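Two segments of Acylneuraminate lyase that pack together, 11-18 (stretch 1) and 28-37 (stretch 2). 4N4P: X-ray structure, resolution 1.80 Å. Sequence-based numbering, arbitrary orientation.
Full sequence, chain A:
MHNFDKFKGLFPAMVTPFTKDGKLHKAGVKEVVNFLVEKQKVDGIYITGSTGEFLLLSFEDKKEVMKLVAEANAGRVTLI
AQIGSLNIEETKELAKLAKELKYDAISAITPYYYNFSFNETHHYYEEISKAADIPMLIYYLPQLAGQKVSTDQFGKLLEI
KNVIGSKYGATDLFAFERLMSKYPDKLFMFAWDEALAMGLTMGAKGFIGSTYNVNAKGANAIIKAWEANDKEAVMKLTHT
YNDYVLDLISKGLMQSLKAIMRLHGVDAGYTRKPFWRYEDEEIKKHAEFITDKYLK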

# COMPACT_ATOMS: atom_id res chain seq x y z
N PHE A 11 -31.28 -1.68 0.85
CA PHE A 11 -31.22 -2.86 -0.03
C PHE A 11 -30.21 -3.86 0.55
O PHE A 11 -29.03 -3.79 0.22
CB PHE A 11 -30.72 -2.44 -1.41
CG PHE A 11 -31.72 -1.67 -2.22
CD1 PHE A 11 -32.17 -0.42 -1.81
CD2 PHE A 11 -32.23 -2.20 -3.39
CE1 PHE A 11 -33.11 0.30 -2.55
CE2 PHE A 11 -33.15 -1.49 -4.18
CZ PHE A 11 -33.61 -0.27 -3.75
N PRO A 12 -30.67 -4.82 1.37
CA PRO A 12 -29.76 -5.89 1.79
C PRO A 12 -29.18 -6.60 0.57
O PRO A 12 -29.88 -6.85 -0.45
CB PRO A 12 -30.68 -6.87 2.56
CG PRO A 12 -32.10 -6.52 2.06
CD PRO A 12 -32.05 -5.04 1.87
N ALA A 13 -27.89 -6.90 0.65
CA ALA A 13 -27.23 -7.76 -0.32
C ALA A 13 -27.53 -9.20 0.10
O ALA A 13 -26.89 -9.77 1.00
CB ALA A 13 -25.73 -7.49 -0.35
N MET A 14 -28.55 -9.76 -0.53
CA MET A 14 -29.17 -11.00 -0.07
C MET A 14 -28.21 -12.17 -0.07
O MET A 14 -27.48 -12.35 -1.02
CB MET A 14 -30.34 -11.36 -1.00
CG MET A 14 -31.27 -12.39 -0.35
SD MET A 14 -32.53 -12.91 -1.52
CE MET A 14 -31.65 -14.12 -2.48
N VAL A 15 -28.23 -12.95 1.01
CA VAL A 15 -27.51 -14.22 1.06
C VAL A 15 -28.22 -15.24 0.16
O VAL A 15 -29.44 -15.16 -0.03
CB VAL A 15 -27.39 -14.74 2.52
CG1 VAL A 15 -26.55 -13.76 3.33
CG2 VAL A 15 -28.78 -14.94 3.18
N THR A 16 -27.46 -16.18 -0.36
CA THR A 16 -28.04 -17.28 -1.16
C THR A 16 -28.09 -18.59 -0.35
O THR A 16 -27.05 -19.16 -0.04
CB THR A 16 -27.27 -17.47 -2.51
OG1 THR A 16 -27.19 -16.22 -3.21
CG2 THR A 16 -28.00 -18.49 -3.40
N PRO A 17 -29.29 -19.09 0.01
CA PRO A 17 -29.34 -20.32 0.79
C PRO A 17 -28.81 -21.56 0.08
O PRO A 17 -29.19 -21.84 -1.05
CB PRO A 17 -30.84 -20.47 1.10
CG PRO A 17 -31.29 -19.05 1.16
CD PRO A 17 -30.63 -18.48 -0.07
N PHE A 18 -27.92 -22.27 0.75
CA PHE A 18 -27.51 -23.59 0.27
C PHE A 18 -27.75 -24.60 1.36
O PHE A 18 -27.71 -24.27 2.53
CB PHE A 18 -26.01 -23.62 -0.08
CG PHE A 18 -25.57 -22.58 -1.07
CD1 PHE A 18 -25.96 -22.64 -2.40
CD2 PHE A 18 -24.73 -21.54 -0.66
CE1 PHE A 18 -25.53 -21.68 -3.31
CE2 PHE A 18 -24.29 -20.59 -1.55
CZ PHE A 18 -24.70 -20.64 -2.88
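Stretch 2, residues 28-37: GVKEVVNFLV

Stretch 2 is a helix laid against an extended segment of the same chain, and the contact is made chiefly by apolar side chains, with no hydrogen bond crossing between the two. Stretch 1 is strand at Phe11 and Pro12 and continues as loop to Phe18. Stretch 2 is helical from Gly28 to Val37, within a helix that extends beyond both ends; its i to i+4 backbone bonds run from Val32 N to Gly28 O (2.9 Å) through Val37 N to Val33 O (2.9 Å), with a wider pi-type turn at 35-37. The two stretches run in opposite directions, for the CA of Pro17 lies 5.6 Å from the CA of Gly28, that of Met14 7.9 Å from Val32 CA, and that of Pro12 7.8 Å from Leu36 CA. The approach is thus tightest at Gly28, where no side chain holds the backbones apart: Pro17 CG rests 3.6 Å from Gly28 C, and an ideal CB on this glycine would fall 2.9 Å from Pro17 CB, a clash. The Pro17 ring also meets Val29, CD to CG2 at 3.8 Å, and Val32, CG to CG2 at 3.7 Å. At the centre Met14, extended through chi1 and chi2 (both t) with chi3 p, reaches four residues of the helix. Its CG lies 3.5 Å from Val32 CG1 and 3.7 Å from Leu36 CD1, its SD 3.8 Å from Val33 CG2, and its CE 4.3 Å from Val29 CG1. Val32 and Leu36, one turn apart, both direct their CA-to-CB bonds toward stretch 1. Leu36 CD1 also touches Pro12 CG at 3.9 Å, while Val15 makes a looser contact, CG2 to Val32 CG1 at 4.4 Å. The CA-to-CB bonds of Ala13 and Thr16 point away from the helix. Together the stretches bury 391 Å², both sides summed.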

# COMPACT_ATOMS: atom_id res chain seq x y z
N GLY A 28 -35.52 -22.12 0.41
CA GLY A 28 -34.87 -21.13 1.27
C GLY A 28 -34.78 -19.74 0.64
O GLY A 28 -34.88 -18.73 1.35
N VAL A 29 -34.57 -19.68 -0.68
CA VAL A 29 -34.52 -18.37 -1.36
C VAL A 29 -35.83 -17.62 -1.10
O VAL A 29 -35.84 -16.44 -0.72
CB VAL A 29 -34.25 -18.52 -2.88
CG1 VAL A 29 -34.40 -17.17 -3.58
CG2 VAL A 29 -32.87 -19.13 -3.12
N LYS A 30 -36.96 -18.32 -1.23
CA LYS A 30 -38.25 -17.67 -1.02
C LYS A 30 -38.43 -17.22 0.43
O LYS A 30 -38.94 -16.12 0.68
CB LYS A 30 -39.42 -18.55 -1.47
CG LYS A 30 -39.25 -19.23 -2.85
CD LYS A 30 -39.85 -18.37 -3.96
CE LYS A 30 -39.98 -19.10 -5.27
NZ LYS A 30 -41.39 -19.38 -5.73
N GLU A 31 -38.00 -18.04 1.39
CA GLU A 31 -38.13 -17.66 2.80
C GLU A 31 -37.26 -16.45 3.13
O GLU A 31 -37.67 -15.59 3.90
CB GLU A 31 -37.78 -18.80 3.74
CG GLU A 31 -38.75 -19.99 3.70
CD GLU A 31 -38.53 -20.95 4.85
OE1 GLU A 31 -38.10 -20.52 5.95
OE2 GLU A 31 -38.81 -22.16 4.66
N VAL A 32 -36.05 -16.40 2.60
CA VAL A 32 -35.19 -15.24 2.84
C VAL A 32 -35.83 -13.98 2.27
O VAL A 32 -35.82 -12.94 2.90
CB VAL A 32 -33.78 -15.45 2.25
CG1 VAL A 32 -33.01 -14.12 2.13
CG2 VAL A 32 -33.02 -16.47 3.12
N VAL A 33 -36.37 -14.06 1.05
CA VAL A 33 -37.04 -12.89 0.44
C VAL A 33 -38.19 -12.41 1.34
O VAL A 33 -38.28 -11.22 1.68
CB VAL A 33 -37.51 -13.16 -1.02
CG1 VAL A 33 -38.39 -11.98 -1.57
CG2 VAL A 33 -36.32 -13.38 -1.94
N ASN A 34 -39.07 -13.33 1.77
CA ASN A 34 -40.15 -12.93 2.66
C ASN A 34 -39.66 -12.30 3.96
O ASN A 34 -40.26 -11.35 4.44
CB ASN A 34 -41.08 -14.11 2.99
CG ASN A 34 -41.85 -14.64 1.77
OD1 ASN A 34 -41.98 -13.99 0.73
ND2 ASN A 34 -42.40 -15.85 1.92
N PHE A 35 -38.60 -12.85 4.54
CA PHE A 35 -38.03 -12.31 5.77
C PHE A 35 -37.58 -10.85 5.54
O PHE A 35 -37.90 -9.95 6.33
CB PHE A 35 -36.85 -13.20 6.22
CG PHE A 35 -36.11 -12.68 7.43
CD1 PHE A 35 -36.69 -12.75 8.69
CD2 PHE A 35 -34.81 -12.16 7.29
CE1 PHE A 35 -35.98 -12.29 9.82
CE2 PHE A 35 -34.11 -11.72 8.39
CZ PHE A 35 -34.69 -11.78 9.66
N LEU A 36 -36.91 -10.62 4.42
CA LEU A 36 -36.40 -9.28 4.10
C LEU A 36 -37.54 -8.29 3.89
O LEU A 36 -37.54 -7.17 4.41
CB LEU A 36 -35.48 -9.32 2.88
CG LEU A 36 -34.21 -10.17 3.09
CD1 LEU A 36 -33.34 -10.18 1.83
CD2 LEU A 36 -33.45 -9.60 4.30
N VAL A 37 -38.53 -8.70 3.11
CA VAL A 37 -39.68 -7.84 2.82
C VAL A 37 -40.54 -7.64 4.06
O VAL A 37 -40.90 -6.51 4.38
CB VAL A 37 -40.54 -8.44 1.68
CG1 VAL A 37 -41.84 -7.60 1.45
CG2 VAL A 37 -39.71 -8.54 0.36